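Local structure of putative short-chain dehydrogenase/reductase (Burkholderia xenovorans, 5K9Z) at residues V47-G52 with A62-T67; M92-G97 with I143-S148; A115-L120 with P158-S163. The protein probably interconverts an alcohol and the corresponding carbonyl compound by hydride transfer with NAD or NADP. All coordinates share one frame; numbering follows the deposited sequence.

Contact 1. Residues V47-G52 with A62-T67; sequences VDEHAG and ATFAYT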
loop_
_atom_site.group_PDB
_atom_site.type_symbol
_atom_site.label_atom_id
_atom_site.label_comp_id
_atom_site.label_asym_id
_atom_site.label_seq_id
_atom_site.Cartn_x
_atom_site.Cartn_y
_atom_site.Cartn_z
ATOM N N VAL C 47 29.865 -12.836 -3.346
ATOM C CA VAL C 47 30.619 -13.981 -2.849
ATOM C C VAL C 47 30.958 -14.960 -3.967
ATOM O O VAL C 47 31.689 -15.930 -3.726
ATOM C CB VAL C 47 29.844 -14.706 -1.726
ATOM C CG1 VAL C 47 29.647 -13.786 -0.549
ATOM C CG2 VAL C 47 28.483 -15.193 -2.240
ATOM N N ASP C 48 30.447 -14.743 -5.177
ATOM C CA ASP C 48 30.736 -15.611 -6.321
ATOM C C ASP C 48 31.960 -15.052 -7.041
ATOM O O ASP C 48 31.842 -14.183 -7.909
ATOM C CB ASP C 48 29.523 -15.707 -7.242
ATOM C CG ASP C 48 29.685 -16.758 -8.342
ATOM O OD1 ASP C 48 30.814 -17.238 -8.598
ATOM O OD2 ASP C 48 28.659 -17.116 -8.957
ATOM N N GLU C 49 33.140 -15.588 -6.699
ATOM C CA GLU C 49 34.403 -15.038 -7.191
ATOM C C GLU C 49 34.562 -15.248 -8.691
ATOM O O GLU C 49 34.960 -14.328 -9.415
ATOM C CB GLU C 49 35.584 -15.666 -6.438
ATOM C CG GLU C 49 35.845 -15.060 -5.069
ATOM C CD GLU C 49 36.815 -15.884 -4.216
ATOM O OE1 GLU C 49 36.583 -17.100 -4.014
ATOM O OE2 GLU C 49 37.812 -15.303 -3.739
ATOM N N HIS C 50 34.289 -16.459 -9.172
ATOM C CA HIS C 50 34.484 -16.737 -10.592
ATOM C C HIS C 50 33.568 -15.871 -11.450
ATOM O O HIS C 50 34.015 -15.228 -12.405
ATOM C CB HIS C 50 34.255 -18.217 -10.891
ATOM C CG HIS C 50 34.690 -18.613 -12.268
ATOM N ND1 HIS C 50 33.873 -18.488 -13.372
ATOM C CD2 HIS C 50 35.870 -19.097 -12.725
ATOM C CE1 HIS C 50 34.525 -18.893 -14.447
ATOM N NE2 HIS C 50 35.738 -19.268 -14.083
ATOM N N ALA C 51 32.277 -15.835 -11.121
ATOM C CA ALA C 51 31.370 -14.985 -11.883
ATOM C C ALA C 51 31.701 -13.511 -11.685
ATOM O O ALA C 51 31.665 -12.730 -12.643
ATOM C CB ALA C 51 29.918 -15.274 -11.498
ATOM N N GLY C 52 32.046 -13.117 -10.457
ATOM C CA GLY C 52 32.342 -11.717 -10.196
ATOM C C GLY C 52 33.556 -11.228 -10.958
ATOM O O GLY C 52 33.516 -10.181 -11.610
ATOM N N ALA C 62 35.769 -1.768 -14.305
ATOM C CA ALA C 62 35.131 -2.438 -13.182
ATOM C C ALA C 62 36.143 -3.312 -12.444
ATOM O O ALA C 62 37.115 -3.804 -13.028
ATOM C CB ALA C 62 33.955 -3.293 -13.658
ATOM N N THR C 63 35.924 -3.475 -11.141
ATOM C CA THR C 63 36.737 -4.373 -10.329
ATOM C C THR C 63 35.806 -5.172 -9.426
ATOM O O THR C 63 34.683 -4.751 -9.139
ATOM C CB THR C 63 37.787 -3.623 -9.476
ATOM O OG1 THR C 63 37.129 -2.740 -8.571
ATOM C CG2 THR C 63 38.721 -2.803 -10.341
ATOM N N PHE C 64 36.279 -6.333 -8.987
ATOM C CA PHE C 64 35.522 -7.222 -8.118
ATOM C C PHE C 64 36.047 -7.120 -6.694
ATOM O O PHE C 64 37.252 -6.984 -6.483
ATOM C CB PHE C 64 35.623 -8.670 -8.602
ATOM C CG PHE C 64 35.070 -9.667 -7.634
ATOM C CD1 PHE C 64 33.704 -9.808 -7.477
ATOM C CD2 PHE C 64 35.921 -10.465 -6.876
ATOM C CE1 PHE C 64 33.185 -10.728 -6.583
ATOM C CE2 PHE C 64 35.414 -11.387 -5.983
ATOM C CZ PHE C 64 34.040 -11.517 -5.832
ATOM N N ALA C 65 35.143 -7.155 -5.719
ATOM C CA ALA C 65 35.543 -7.132 -4.310
ATOM C C ALA C 65 34.681 -8.142 -3.572
ATOM O O ALA C 65 33.475 -7.924 -3.414
ATOM C CB ALA C 65 35.397 -5.738 -3.704
ATOM N N TYR C 66 35.309 -9.225 -3.098
ATOM C CA TYR C 66 34.575 -10.287 -2.421
ATOM C C TYR C 66 33.825 -9.703 -1.234
ATOM O O TYR C 66 34.421 -9.022 -0.390
ATOM C CB TYR C 66 35.534 -11.390 -1.950
ATOM C CG TYR C 66 34.812 -12.580 -1.364
ATOM C CD1 TYR C 66 34.267 -12.536 -0.078
ATOM C CD2 TYR C 66 34.676 -13.755 -2.092
ATOM C CE1 TYR C 66 33.593 -13.637 0.460
ATOM C CE2 TYR C 66 34.005 -14.861 -1.563
ATOM C CZ TYR C 66 33.469 -14.791 -0.288
ATOM O OH TYR C 66 32.796 -15.872 0.231
ATOM N N THR C 67 32.517 -9.947 -1.174
ATOM C CA THR C 67 31.691 -9.330 -0.134
ATOM C C THR C 67 30.511 -10.221 0.208
ATOM O O THR C 67 29.613 -10.391 -0.619
ATOM C CB THR C 67 31.163 -7.968 -0.572
ATOM O OG1 THR C 67 32.239 -7.163 -1.036
ATOM C CG2 THR C 67 30.474 -7.288 0.603
#
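F64 and G52 make the more enclosed half of this contact. The phenyl ring leans obliquely against the first turn of the helix starting at E49, with CD1 3.6 Å from G52 CA and CZ 3.8 Å from E49 CA; G52 has no side chain, and the ring comes right up to its backbone. F64 CG, anti to the backbone N (chi1 170°), is sent toward that turn. D48 caps the turn: its OD1 accepts from A51 N at 3.2 Å, the donor coming from above the carboxylate plane.

The other half is the solvent side, carried by the exposed V47, E49 and Y66, although its atoms touch closely. V47 CA sits over one face of the Y66 ring in a CH-pi contact, 4.1 Å from the centroid. At the edge, in the ring plane, E49 CG comes to 3.5 Å from Y66 CD2. No hydrogen bond crosses between the segments.

The contact closes a beta-alpha-beta unit of the Rossmann fold, helix 49-58 returning the chain from strand 41-46 to the edge strand 63-66, one of the two outermost. That strand bonds to 41-46 through its backbone, while T63, Y66 and T67 touch helix 72-86.

Contact 2. Residues M92-G97 with I143-S148; sequences MVNNAG and ILSVAS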
loop_
_atom_site.group_PDB
_atom_site.type_symbol
_atom_site.label_atom_id
_atom_site.label_comp_id
_atom_site.label_asym_id
_atom_site.label_seq_id
_atom_site.Cartn_x
_atom_site.Cartn_y
_atom_site.Cartn_z
ATOM N N MET C 92 25.455 3.628 -3.944
ATOM C CA MET C 92 25.516 2.324 -3.296
ATOM C C MET C 92 24.256 1.544 -3.652
ATOM O O MET C 92 23.150 2.069 -3.507
ATOM C CB MET C 92 25.614 2.476 -1.783
ATOM C CG MET C 92 25.554 1.157 -1.030
ATOM S SD MET C 92 27.104 0.267 -1.160
ATOM C CE MET C 92 26.837 -1.111 -0.039
ATOM N N VAL C 93 24.405 0.296 -4.089
ATOM C CA VAL C 93 23.252 -0.544 -4.419
ATOM C C VAL C 93 23.268 -1.767 -3.508
ATOM O O VAL C 93 24.110 -2.660 -3.661
ATOM C CB VAL C 93 23.234 -0.947 -5.898
ATOM C CG1 VAL C 93 22.001 -1.806 -6.196
ATOM C CG2 VAL C 93 23.197 0.290 -6.782
ATOM N N ASN C 94 22.336 -1.814 -2.559
ATOM C CA ASN C 94 22.184 -2.958 -1.662
ATOM C C ASN C 94 21.282 -3.965 -2.350
ATOM O O ASN C 94 20.062 -3.801 -2.368
ATOM C CB ASN C 94 21.583 -2.538 -0.331
ATOM C CG ASN C 94 22.431 -1.527 0.383
ATOM O OD1 ASN C 94 23.611 -1.767 0.628
ATOM N ND2 ASN C 94 21.849 -0.371 0.691
ATOM N N ASN C 95 21.884 -4.998 -2.927
ATOM C CA ASN C 95 21.164 -5.983 -3.717
ATOM C C ASN C 95 21.614 -7.386 -3.327
ATOM O O ASN C 95 22.807 -7.633 -3.112
ATOM C CB ASN C 95 21.386 -5.731 -5.212
ATOM C CG ASN C 95 20.959 -6.908 -6.073
ATOM O OD1 ASN C 95 21.795 -7.697 -6.526
ATOM N ND2 ASN C 95 19.664 -7.043 -6.286
ATOM N N ALA C 96 20.656 -8.305 -3.230
ATOM C CA ALA C 96 20.967 -9.709 -2.979
ATOM C C ALA C 96 19.983 -10.575 -3.744
ATOM O O ALA C 96 18.770 -10.354 -3.668
ATOM C CB ALA C 96 20.916 -10.045 -1.483
ATOM N N GLY C 97 20.513 -11.517 -4.520
ATOM C CA GLY C 97 19.709 -12.537 -5.168
ATOM C C GLY C 97 19.531 -13.692 -4.212
ATOM O O GLY C 97 20.257 -14.689 -4.290
ATOM N N ILE C 143 21.943 6.214 -2.091
ATOM C CA ILE C 143 21.946 4.858 -1.548
ATOM C C ILE C 143 20.659 4.165 -1.979
ATOM O O ILE C 143 19.552 4.632 -1.675
ATOM C CB ILE C 143 22.095 4.866 -0.020
ATOM C CG1 ILE C 143 23.392 5.595 0.369
ATOM C CG2 ILE C 143 22.117 3.458 0.501
ATOM C CD1 ILE C 143 23.562 5.819 1.871
ATOM N N LEU C 144 20.800 3.051 -2.683
ATOM C CA LEU C 144 19.661 2.375 -3.295
ATOM C C LEU C 144 19.611 0.931 -2.826
ATOM O O LEU C 144 20.638 0.255 -2.775
ATOM C CB LEU C 144 19.750 2.433 -4.829
ATOM C CG LEU C 144 19.805 3.829 -5.450
ATOM C CD1 LEU C 144 20.105 3.781 -6.943
ATOM C CD2 LEU C 144 18.488 4.545 -5.191
ATOM N N SER C 145 18.416 0.456 -2.481
ATOM C CA SER C 145 18.237 -0.914 -2.027
ATOM C C SER C 145 17.223 -1.615 -2.923
ATOM O O SER C 145 16.173 -1.054 -3.248
ATOM C CB SER C 145 17.773 -0.964 -0.569
ATOM O OG SER C 145 18.712 -0.329 0.293
ATOM N N VAL C 146 17.524 -2.849 -3.309
ATOM C CA VAL C 146 16.600 -3.634 -4.127
ATOM C C VAL C 146 15.707 -4.377 -3.143
ATOM O O VAL C 146 16.115 -5.382 -2.539
ATOM C CB VAL C 146 17.339 -4.582 -5.071
ATOM C CG1 VAL C 146 16.332 -5.443 -5.903
ATOM C CG2 VAL C 146 18.276 -3.774 -5.978
ATOM N N ALA C 147 14.505 -3.848 -2.935
ATOM C CA ALA C 147 13.573 -4.529 -2.049
ATOM C C ALA C 147 12.767 -5.490 -2.913
ATOM O O ALA C 147 13.359 -6.253 -3.678
ATOM C CB ALA C 147 12.694 -3.534 -1.286
ATOM N N SER C 148 11.441 -5.407 -2.867
ATOM C CA SER C 148 10.549 -6.338 -3.560
ATOM C C SER C 148 9.118 -5.900 -3.298
ATOM O O SER C 148 8.840 -5.227 -2.306
ATOM C CB SER C 148 10.736 -7.776 -3.063
ATOM O OG SER C 148 9.649 -8.580 -3.450
HETATM O O HOH W 1 17.845 -7.524 -2.813
#
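The N94 carboxamide carries S145 OG at its edge, in the amide plane, while the carbonyl oxygen of L144 lies off to one side of that plane, beyond the rim at the nitrogen end, 3.7 Å from N94 ND2. The edge contact is a hydrogen bond from ND2 to S145 OG of 3.2 Å, nearly straight at 166°. N94 CG is anti to the carbonyl carbon (chi1 -60°) and hence beside its own backbone N, which keeps the carboxamide near the L144 O that this N bonds. I128 of helix 110-138 touches the side chain as well.

These are two neighbouring parallel strands at the middle of the Rossmann sheet, and N94-N95-A96-G97 spells the NNAG motif of short-chain dehydrogenases, which follows the fourth strand and in this family is thought to stabilise the central sheet. Strands 92-94 and 143-146 run 4.5 Å apart at closest, their directions differing by 20°. L144 sits between two bonds of the other strand: its N gives to M92 O and its O takes from N94 N, each at 2.7 Å. V146 N then gives to N94 O at 2.9 Å, and N94 is thus held by both its backbone and its side chain.

M92, N94, I143 and S145 send their side chains to the face covered by helix 110-138; S145 also meets V168 of helix 159-179. V93 and L144 point to the other face, onto L232 of helix 225-236. V146 CG2 packs beside V93 and N95, and V93 O and N95 O both bond to T21 OG1 on the adjoining strand. Beyond the last backbone bond the chains separate, and one water fills in: it accepts from A96 N at 2.9 Å and lies 2.8 Å from V146 O, which also bonds to K165 NZ.

Contact 3. Residues A115-L120 with P158-S163; sequences ATLGVL and PHAYTS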
loop_
_atom_site.group_PDB
_atom_site.type_symbol
_atom_site.label_atom_id
_atom_site.label_comp_id
_atom_site.label_asym_id
_atom_site.label_seq_id
_atom_site.Cartn_x
_atom_site.Cartn_y
_atom_site.Cartn_z
ATOM N N ALA C 115 19.298 -16.317 9.573
ATOM C CA ALA C 115 20.093 -16.355 8.349
ATOM C C ALA C 115 19.455 -15.515 7.243
ATOM O O ALA C 115 20.159 -14.816 6.503
ATOM C CB ALA C 115 20.276 -17.795 7.866
ATOM N N THR C 116 18.127 -15.590 7.099
ATOM C CA THR C 116 17.450 -14.825 6.052
ATOM C C THR C 116 17.596 -13.329 6.298
ATOM O O THR C 116 18.005 -12.579 5.407
ATOM C CB THR C 116 15.969 -15.206 5.975
ATOM O OG1 THR C 116 15.839 -16.606 5.711
ATOM C CG2 THR C 116 15.247 -14.411 4.836
ATOM N N LEU C 117 17.307 -12.887 7.528
ATOM C CA LEU C 117 17.379 -11.464 7.859
ATOM C C LEU C 117 18.815 -10.940 7.831
ATOM O O LEU C 117 19.027 -9.752 7.565
ATOM C CB LEU C 117 16.725 -11.218 9.220
ATOM C CG LEU C 117 15.219 -10.872 9.218
ATOM C CD1 LEU C 117 14.384 -11.837 8.412
ATOM C CD2 LEU C 117 14.712 -10.838 10.649
ATOM N N GLY C 118 19.806 -11.810 8.072
ATOM C CA GLY C 118 21.195 -11.373 8.017
ATOM C C GLY C 118 21.577 -10.858 6.645
ATOM O O GLY C 118 22.240 -9.822 6.519
ATOM N N VAL C 119 21.112 -11.543 5.598
ATOM C CA VAL C 119 21.376 -11.127 4.228
ATOM C C VAL C 119 20.430 -9.994 3.809
ATOM O O VAL C 119 20.859 -8.967 3.266
ATOM C CB VAL C 119 21.249 -12.335 3.274
ATOM C CG1 VAL C 119 21.449 -11.900 1.848
ATOM C CG2 VAL C 119 22.226 -13.498 3.664
ATOM N N LEU C 120 19.124 -10.190 4.000
ATOM C CA LEU C 120 18.148 -9.305 3.374
ATOM C C LEU C 120 17.916 -8.016 4.141
ATOM O O LEU C 120 17.432 -7.041 3.547
ATOM C CB LEU C 120 16.817 -10.040 3.167
ATOM C CG LEU C 120 16.888 -11.225 2.184
ATOM C CD1 LEU C 120 15.529 -11.910 1.981
ATOM C CD2 LEU C 120 17.451 -10.798 0.839
ATOM N N PRO C 158 7.835 -15.460 0.938
ATOM C CA PRO C 158 7.896 -16.147 2.233
ATOM C C PRO C 158 7.845 -15.172 3.401
ATOM O O PRO C 158 8.021 -13.962 3.248
ATOM C CB PRO C 158 9.246 -16.877 2.187
ATOM C CG PRO C 158 9.551 -17.018 0.727
ATOM C CD PRO C 158 8.979 -15.792 0.075
ATOM N N HIS C 159 7.626 -15.726 4.603
ATOM C CA HIS C 159 7.427 -14.878 5.778
ATOM C C HIS C 159 8.671 -14.061 6.093
ATOM O O HIS C 159 8.587 -12.850 6.303
ATOM C CB HIS C 159 7.039 -15.714 6.994
ATOM C CG HIS C 159 5.725 -16.408 6.855
ATOM N ND1 HIS C 159 4.568 -15.745 6.505
ATOM C CD2 HIS C 159 5.382 -17.706 7.026
ATOM C CE1 HIS C 159 3.568 -16.609 6.454
ATOM N NE2 HIS C 159 4.034 -17.804 6.774
ATOM N N ALA C 160 9.833 -14.710 6.166
ATOM C CA ALA C 160 11.039 -13.956 6.506
ATOM C C ALA C 160 11.367 -12.955 5.414
ATOM O O ALA C 160 11.710 -11.799 5.697
ATOM C CB ALA C 160 12.216 -14.901 6.736
ATOM N N TYR C 161 11.256 -13.388 4.158
ATOM C CA TYR C 161 11.432 -12.494 3.023
ATOM C C TYR C 161 10.527 -11.279 3.139
ATOM O O TYR C 161 10.986 -10.137 3.048
ATOM C CB TYR C 161 11.119 -13.252 1.739
ATOM C CG TYR C 161 11.511 -12.578 0.453
ATOM C CD1 TYR C 161 12.813 -12.700 -0.040
ATOM C CD2 TYR C 161 10.564 -11.907 -0.331
ATOM C CE1 TYR C 161 13.173 -12.143 -1.245
ATOM C CE2 TYR C 161 10.913 -11.354 -1.558
ATOM C CZ TYR C 161 12.220 -11.465 -1.999
ATOM O OH TYR C 161 12.577 -10.910 -3.197
ATOM N N THR C 162 9.239 -11.510 3.397
ATOM C CA THR C 162 8.296 -10.400 3.444
ATOM C C THR C 162 8.634 -9.445 4.592
ATOM O O THR C 162 8.610 -8.221 4.418
ATOM C CB THR C 162 6.871 -10.946 3.572
ATOM O OG1 THR C 162 6.532 -11.752 2.416
ATOM C CG2 THR C 162 5.876 -9.818 3.731
ATOM N N SER C 163 8.967 -9.983 5.770
ATOM C CA SER C 163 9.293 -9.123 6.901
ATOM C C SER C 163 10.557 -8.313 6.623
ATOM O O SER C 163 10.607 -7.098 6.880
ATOM C CB SER C 163 9.446 -9.983 8.153
ATOM O OG SER C 163 9.656 -9.211 9.309
#
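T116 and A160 mark the nearest backbone approach of two helices that run in roughly the same direction, with 33° between the axes of the short segments. Those axes stay 9.4 Å apart, and the two alpha carbons come to 6.5 Å. Segment 115-120 lies within the long helix 110-138 and widens into a pi-type turn at 118-120; segment 158-163 is the start of helix 159-179, with P158 in the N-cap position. P158 O takes two bonds from T162, from its N at 2.7 Å and from its OG1 at 2.8 Å, fixing the first turn.

T116 and A160 meet methyl to methyl. T116 CG2, anti to the backbone N (chi1 -59° places OG1 instead anti to the carbonyl carbon), presses on A160 CB at 3.6 Å. L117 reaches across with CD1, which comes to 3.8 Å from A160 O and touches the same CB. One turn further, L120 CD1 meets the Y161 ring obliquely, 3.5 Å from CD1 of the tyrosine. Y161 and K165 have the YxxxK spacing of the family signature, so L120, which also touches K165, probably packs beside the active site. The second subunit comes in here too: its F272 packs on A115 and T116, and H266 of that subunit stacks on H159.

Van der Waals contacts, mostly carbon on carbon, carry the interface, and no hydrogen bond crosses it. T116 OG1 is satisfied elsewhere, by A101 N and A112 O, leaving its methyl branch to face A160. The pairing of the helices here therefore depends on the fit of small and branched apolar groups and the tyrosine ring.

In the fold
From the N terminus, contact 1 closes first, a short loop that brings the chain back to one edge strand of the sheet through helix 49-58. Contact 2 opens only afterwards, at strand 91-94, with its centre about 17 Å from that of contact 1. Its loop runs through helix 110-138 to strand 141-146, and contact 3 opens within it, on that helix, and closes beyond it, on helix 159-179; contacts 2 and 3 thus cross. They also touch, S148 OG lying 3.6 Å from Y161 CE2. Contact 1 ties one edge of the sheet, contact 2 its middle, and contact 3 pairs the two helices covering that middle on one face.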